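PDB 3EH7: 4-hydroxybutyrate CoA-transferase from Porphyromonas gingivalis, which probably transfers coenzyme A between acyl-CoA thioesters and short carboxylic acids such as acetate or 4-hydroxybutyrate. Local coordinates for residues A226-L229 and F230-D233; I239-E242 and M243-D246; E250-S254 and G255-G259. All blocks are in the same frame, centred on the assembly; numbering follows the deposited sequence.

Interaction 1: A226-L229 and F230-D233; sequences AALL and FLKD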
loop_
_atom_site.group_PDB
_atom_site.type_symbol
_atom_site.label_atom_id
_atom_site.label_comp_id
_atom_site.label_asym_id
_atom_site.label_seq_id
_atom_site.Cartn_x
_atom_site.Cartn_y
_atom_site.Cartn_z
ATOM N N ALA A 226 25.354 11.463 -1.474
ATOM C CA ALA A 226 26.441 10.567 -1.094
ATOM C C ALA A 226 26.299 9.235 -1.809
ATOM O O ALA A 226 27.306 8.629 -2.203
ATOM C CB ALA A 226 26.482 10.365 0.420
ATOM N N ALA A 227 25.067 8.752 -1.950
ATOM C CA ALA A 227 24.838 7.521 -2.714
ATOM C C ALA A 227 25.316 7.664 -4.168
ATOM O O ALA A 227 26.011 6.799 -4.685
ATOM C CB ALA A 227 23.347 7.128 -2.675
ATOM N N LEU A 228 24.969 8.783 -4.808
ATOM C CA LEU A 228 25.302 9.011 -6.211
ATOM C C LEU A 228 26.825 9.144 -6.397
ATOM O O LEU A 228 27.382 8.749 -7.423
ATOM C CB LEU A 228 24.593 10.275 -6.723
ATOM C CG LEU A 228 23.067 10.219 -6.892
ATOM C CD1 LEU A 228 22.430 11.594 -6.938
ATOM C CD2 LEU A 228 22.695 9.420 -8.124
ATOM N N LEU A 229 27.491 9.708 -5.397
ATOM C CA LEU A 229 28.924 9.844 -5.436
ATOM C C LEU A 229 29.616 8.480 -5.482
ATOM O O LEU A 229 30.722 8.371 -6.021
ATOM C CB LEU A 229 29.441 10.665 -4.234
ATOM C CG LEU A 229 29.315 12.202 -4.281
ATOM C CD1 LEU A 229 30.135 12.808 -3.150
ATOM C CD2 LEU A 229 29.756 12.821 -5.609
ATOM N N PHE A 230 28.990 7.450 -4.917
ATOM C CA PHE A 230 29.572 6.107 -4.978
ATOM C C PHE A 230 29.100 5.273 -6.143
ATOM O O PHE A 230 29.402 4.089 -6.194
ATOM C CB PHE A 230 29.401 5.366 -3.661
ATOM C CG PHE A 230 30.234 5.945 -2.567
ATOM C CD1 PHE A 230 31.607 5.787 -2.588
ATOM C CD2 PHE A 230 29.657 6.711 -1.567
ATOM C CE1 PHE A 230 32.407 6.352 -1.621
ATOM C CE2 PHE A 230 30.431 7.283 -0.586
ATOM C CZ PHE A 230 31.820 7.103 -0.611
ATOM N N LEU A 231 28.407 5.895 -7.095
ATOM C CA LEU A 231 27.948 5.207 -8.305
ATOM C C LEU A 231 28.770 5.517 -9.577
ATOM O O LEU A 231 28.328 5.196 -10.691
ATOM C CB LEU A 231 26.468 5.531 -8.556
ATOM C CG LEU A 231 25.474 5.097 -7.463
ATOM C CD1 LEU A 231 24.047 5.500 -7.861
ATOM C CD2 LEU A 231 25.543 3.596 -7.159
ATOM N N LYS A 232 29.962 6.097 -9.431
ATOM C CA LYS A 232 30.751 6.502 -10.608
ATOM C C LYS A 232 31.288 5.315 -11.415
ATOM O O LYS A 232 31.584 5.444 -12.582
ATOM C CB LYS A 232 31.900 7.449 -10.225
ATOM C CG LYS A 232 31.452 8.757 -9.544
ATOM C CD LYS A 232 32.665 9.562 -9.062
ATOM C CE LYS A 232 32.284 10.705 -8.128
ATOM N NZ LYS A 232 31.620 11.818 -8.823
ATOM N N ASP A 233 31.387 4.157 -10.787
ATOM C CA ASP A 233 31.815 2.936 -11.443
ATOM C C ASP A 233 30.641 2.104 -12.009
ATOM O O ASP A 233 30.841 0.997 -12.487
ATOM C CB ASP A 233 32.565 2.090 -10.416
ATOM C CG ASP A 233 31.661 1.630 -9.214
ATOM O OD1 ASP A 233 30.653 2.291 -8.795
ATOM O OD2 ASP A 233 31.994 0.559 -8.666
HETATM O O HOH W 1 28.470 11.281 -8.769
HETATM O O HOH W 2 31.889 6.286 -7.238
#
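With CG anti to the carbonyl carbon (chi1 -69°), the ring of F230 is set beside its own backbone N and turned back along the last turn of the helix, where CD2 comes to 3.1 Å from A226 O. L231 repeats that first torsion (chi1 -61°), which lays its CG 3.3 Å from A227 O, while the L231 and L228 side chains cross at a slant, L231 CD1 lying 4.2 Å from L228 CD2. F230 N donates to A227 O over 3.1 Å, a bent bond that reaches the oxygen from above the carbonyl plane, and only weakly to A226 O four residues back. The bond from L231 N to L228 O is straighter, with an N-H...O angle of 158°, and it too spans three residues. K232 runs alongside L229, both side chains pointing the same way, and its NZ lies 3.8 Å from L229 CD2. Two waters serve the carbonyls at this end: one donates to L228 O and accepts from K232 NZ, the other donates to L229 O and accepts from K232 N at 2.9 Å. K232 thus meets L229 along CG to NZ and is linked to L228 O and L229 O through water. On the flanks, F230 packs against E200, R204 and A207 of helix 197-208, and L228 and L231 lie on L251 of helix 246-253. Bonds between residues three apart, with the final carbonyls handed to water, are characteristic of a helix C-terminus winding down in a 3-10-like turn, here where helix 222-229 leads into the loop before strand 238-240.

Interaction 2: I239-E242 and M243-D246; sequences IHTE and MFSD
The methyl CG2 of T241 meets the ring of F244 at its edge, close to the ring plane, 3.8 Å from CD2. I239, two residues earlier, brings its own CG2 to the same ring carbon at 4.1 Å, its side chain crossing that of F244 at an oblique angle, so CD2 is touched by two methyl groups. T241 does two jobs here. Its OG1 stands anti to the backbone N (chi1 -166°) and donates to M243 O over 2.9 Å, arriving above the plane of that carbonyl, 39° out of it; CG2 is thereby turned to F244 and also lies 3.3 Å from M243 O. The buried hydroxyl has two hydrogen-bond partners, M243 O and L218 N, which probably limit its rotation. T241 links the residues before and after the bend, by the bond from OG1 and by the packing of CG2; the bend itself is made by E242, with helical backbone angles between extended neighbours. M243, modelled as selenomethionine, leads away overall, though its CB touches E242; its chain is bent at chi2 and chi3 and packs on I220 and F273. The E242 side chain leads away from the contact, and its carboxylate is held by T338 OG1 through OE2 and by N299 ND2 through OE1. Strand 238-240 lies between strands 215-217 and 269-271 in the large mixed sheet, hydrogen-bonded to L216 on one side and V270 on the other; beyond the bend, the weakly bonded strand 243-244 pairs in parallel with 273-274, F244 rests on M269, A271 and L274, and S245 takes the N-cap position of helix 246-253.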
loop_
_atom_site.group_PDB
_atom_site.type_symbol
_atom_site.label_atom_id
_atom_site.label_comp_id
_atom_site.label_asym_id
_atom_site.label_seq_id
_atom_site.Cartn_x
_atom_site.Cartn_y
_atom_site.Cartn_z
ATOM N N ILE A 239 16.865 6.682 -14.913
ATOM C CA ILE A 239 16.100 7.468 -13.954
ATOM C C ILE A 239 14.571 7.391 -14.187
ATOM O O ILE A 239 14.064 7.708 -15.268
ATOM C CB ILE A 239 16.536 8.949 -13.987
ATOM C CG1 ILE A 239 17.971 9.106 -13.456
ATOM C CG2 ILE A 239 15.551 9.831 -13.209
ATOM C CD1 ILE A 239 18.116 8.803 -11.973
ATOM N N HIS A 240 13.863 6.952 -13.148
ATOM C CA HIS A 240 12.418 7.091 -13.059
ATOM C C HIS A 240 12.124 7.406 -11.607
ATOM O O HIS A 240 12.138 6.531 -10.716
ATOM C CB HIS A 240 11.642 5.871 -13.563
ATOM C CG HIS A 240 10.152 6.067 -13.521
ATOM N ND1 HIS A 240 9.366 6.109 -14.654
ATOM C CD2 HIS A 240 9.313 6.275 -12.481
ATOM C CE1 HIS A 240 8.110 6.314 -14.309
ATOM N NE2 HIS A 240 8.049 6.422 -12.995
ATOM N N THR A 241 11.923 8.694 -11.386
ATOM C CA THR A 241 12.051 9.275 -10.080
ATOM C C THR A 241 10.960 10.312 -9.825
ATOM O O THR A 241 10.331 10.828 -10.741
ATOM C CB THR A 241 13.438 9.904 -9.943
ATOM O OG1 THR A 241 13.700 10.201 -8.559
ATOM C CG2 THR A 241 13.570 11.193 -10.856
ATOM N N GLU A 242 10.706 10.597 -8.565
ATOM C CA GLU A 242 9.778 11.665 -8.269
ATOM C C GLU A 242 10.426 12.996 -8.674
ATOM O O GLU A 242 9.812 13.858 -9.330
ATOM C CB GLU A 242 9.389 11.676 -6.799
ATOM C CG GLU A 242 8.182 12.588 -6.531
ATOM C CD GLU A 242 7.738 12.535 -5.086
ATOM O OE1 GLU A 242 7.268 11.453 -4.682
ATOM O OE2 GLU A 242 7.873 13.557 -4.366
HETATM N N MSE A 243 11.676 13.163 -8.270
HETATM C CA MSE A 243 12.436 14.340 -8.658
HETATM C C MSE A 243 13.905 13.988 -8.769
HETATM O O MSE A 243 14.339 12.994 -8.252
HETATM C CB MSE A 243 12.209 15.485 -7.656
HETATM C CG MSE A 243 12.691 15.194 -6.258
HETATM SE SE MSE A 243 14.545 15.672 -5.888
HETATM C CE MSE A 243 14.447 17.619 -6.034
ATOM N N PHE A 244 14.653 14.826 -9.472
ATOM C CA PHE A 244 16.114 14.760 -9.417
ATOM C C PHE A 244 16.713 16.154 -9.365
ATOM O O PHE A 244 15.985 17.154 -9.420
ATOM C CB PHE A 244 16.727 13.867 -10.504
ATOM C CG PHE A 244 16.579 14.386 -11.899
ATOM C CD1 PHE A 244 17.464 15.314 -12.412
ATOM C CD2 PHE A 244 15.566 13.903 -12.721
ATOM C CE1 PHE A 244 17.325 15.790 -13.723
ATOM C CE2 PHE A 244 15.425 14.376 -14.017
ATOM C CZ PHE A 244 16.332 15.313 -14.528
ATOM N N SER A 245 18.032 16.199 -9.227
ATOM C CA SER A 245 18.740 17.424 -8.932
ATOM C C SER A 245 20.155 17.327 -9.481
ATOM O O SER A 245 20.410 16.537 -10.385
ATOM C CB SER A 245 18.767 17.651 -7.411
ATOM O OG SER A 245 19.101 18.979 -7.083
ATOM N N ASP A 246 21.069 18.093 -8.872
ATOM C CA ASP A 246 22.420 18.259 -9.391
ATOM C C ASP A 246 23.171 16.958 -9.466
ATOM O O ASP A 246 23.872 16.714 -10.455
ATOM C CB ASP A 246 23.219 19.269 -8.555
ATOM C CG ASP A 246 22.751 20.702 -8.780
ATOM O OD1 ASP A 246 23.423 21.443 -9.537
ATOM O OD2 ASP A 246 21.697 21.081 -8.209
#

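Interaction 3: E250-S254 and G255-G259; sequences ELVRS and GVITG
L251 packs into the turn that ends helix 246-253, a Schellman motif closed by G255. From the L251 backbone outwards, CB lies 3.6 Å from I257 CD1, and CG then divides the contact: CD1 stays near the same I257 methyl, while CD2 leans on V256 CB at 3.7 Å and on its CG2. The L251 side chain crosses I257 at about a right angle and V256 more obliquely, so the two residues after the turn fold back onto one leucine. V252 joins from the next position, its CG2 against I257 CG2 at 3.9 Å, again with the side chains roughly perpendicular. The backbone makes this fold-back possible. G255 has a positive phi of 87°, at which a side chain would be jammed against the preceding carbonyl. Its N donates to V252 O in the 5→2 bond of the motif, and V256 N to L251 O is the weak 6→1 bond; I257 N adds a nearly straight bond (175°) to the same oxygen. S254 OG, set between the backbone N and carbonyl carbon (chi1 60°), donates to E250 O at 3.0 Å, tilted slightly from the carbonyl plane, in addition to the bond from S254 N, so that oxygen is gripped twice by one residue. Beyond the turn, V256 and I257 rest on L237, V252 touches F283 of helix 278-284, and R253 NH2 forms a salt bridge with D279. A single water bridges V252 O and I257 O, donating to V252 O at 2.6 Å and to I257 O at 2.7 Å.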
loop_
_atom_site.group_PDB
_atom_site.type_symbol
_atom_site.label_atom_id
_atom_site.label_comp_id
_atom_site.label_asym_id
_atom_site.label_seq_id
_atom_site.Cartn_x
_atom_site.Cartn_y
_atom_site.Cartn_z
ATOM N N GLU A 250 25.046 15.255 -12.779
ATOM C CA GLU A 250 26.507 15.031 -12.790
ATOM C C GLU A 250 26.811 13.632 -13.301
ATOM O O GLU A 250 27.738 13.440 -14.074
ATOM C CB GLU A 250 27.121 15.235 -11.395
ATOM C CG GLU A 250 28.618 14.929 -11.345
ATOM C CD GLU A 250 29.202 14.955 -9.927
ATOM O OE1 GLU A 250 28.439 15.041 -8.924
ATOM O OE2 GLU A 250 30.439 14.870 -9.827
ATOM N N LEU A 251 26.008 12.648 -12.895
ATOM C CA LEU A 251 26.214 11.292 -13.400
ATOM C C LEU A 251 25.742 11.121 -14.836
ATOM O O LEU A 251 26.197 10.211 -15.523
ATOM C CB LEU A 251 25.574 10.248 -12.489
ATOM C CG LEU A 251 26.338 9.869 -11.223
ATOM C CD1 LEU A 251 25.447 9.036 -10.333
ATOM C CD2 LEU A 251 27.588 9.108 -11.541
ATOM N N VAL A 252 24.838 11.970 -15.314
ATOM C CA VAL A 252 24.504 11.930 -16.727
ATOM C C VAL A 252 25.699 12.452 -17.512
ATOM O O VAL A 252 26.171 11.802 -18.437
ATOM C CB VAL A 252 23.278 12.771 -17.087
ATOM C CG1 VAL A 252 23.158 12.879 -18.632
ATOM C CG2 VAL A 252 21.996 12.172 -16.451
ATOM N N ARG A 253 26.212 13.609 -17.105
ATOM C CA ARG A 253 27.306 14.245 -17.827
ATOM C C ARG A 253 28.523 13.345 -17.845
ATOM O O ARG A 253 29.268 13.339 -18.806
ATOM C CB ARG A 253 27.637 15.606 -17.219
ATOM C CG ARG A 253 26.589 16.640 -17.536
ATOM C CD ARG A 253 26.849 17.928 -16.802
ATOM N NE ARG A 253 26.039 19.032 -17.316
ATOM C CZ ARG A 253 25.655 20.094 -16.599
ATOM N NH1 ARG A 253 24.935 21.051 -17.162
ATOM N NH2 ARG A 253 25.986 20.215 -15.314
ATOM N N SER A 254 28.704 12.538 -16.806
ATOM C CA SER A 254 29.840 11.630 -16.781
ATOM C C SER A 254 29.606 10.263 -17.434
ATOM O O SER A 254 30.492 9.404 -17.386
ATOM C CB SER A 254 30.279 11.411 -15.341
ATOM O OG SER A 254 29.218 10.865 -14.610
ATOM N N GLY A 255 28.433 10.032 -18.011
ATOM C CA GLY A 255 28.190 8.789 -18.744
ATOM C C GLY A 255 27.700 7.587 -17.950
ATOM O O GLY A 255 27.535 6.521 -18.508
ATOM N N VAL A 256 27.461 7.731 -16.656
ATOM C CA VAL A 256 26.960 6.603 -15.865
ATOM C C VAL A 256 25.441 6.403 -16.084
ATOM O O VAL A 256 24.981 5.286 -16.291
ATOM C CB VAL A 256 27.334 6.746 -14.372
ATOM C CG1 VAL A 256 26.648 5.672 -13.511
ATOM C CG2 VAL A 256 28.863 6.679 -14.214
ATOM N N ILE A 257 24.683 7.494 -16.035
ATOM C CA ILE A 257 23.235 7.429 -16.183
ATOM C C ILE A 257 22.916 7.690 -17.635
ATOM O O ILE A 257 23.027 8.826 -18.072
ATOM C CB ILE A 257 22.500 8.466 -15.318
ATOM C CG1 ILE A 257 22.673 8.114 -13.829
ATOM C CG2 ILE A 257 20.974 8.482 -15.676
ATOM C CD1 ILE A 257 22.130 9.193 -12.839
ATOM N N THR A 258 22.617 6.627 -18.376
ATOM C CA THR A 258 22.323 6.693 -19.808
ATOM C C THR A 258 20.843 6.434 -20.141
ATOM O O THR A 258 20.364 6.757 -21.229
ATOM C CB THR A 258 23.145 5.637 -20.575
ATOM O OG1 THR A 258 22.758 4.335 -20.127
ATOM C CG2 THR A 258 24.667 5.835 -20.368
ATOM N N GLY A 259 20.136 5.792 -19.218
ATOM C CA GLY A 259 18.805 5.280 -19.498
ATOM C C GLY A 259 18.764 4.152 -20.506
ATOM O O GLY A 259 17.691 3.803 -20.988
HETATM O O HOH W 3 24.754 10.024 -19.788
#

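The three contacts follow in order along one run of chain, helix 222-229, strand 238-240, strand 243-244 and helix 246-253, within the half of the protein built on the large mixed sheet. Interactions 1 and 3 are two helix C-termini, with centres about 11 Å apart, and they touch: L228 O packs on L251 CD1, L231 O on V256 CG1, and K232 NZ makes a long, weak ion pair with E250 OE2. Interaction 2 is nearer the middle of the chain, about 13 Å from interaction 3 between centres. Interactions 1 and 2 do not touch. The helix ends thus pack together near strand 238-240, with I239 meeting I257.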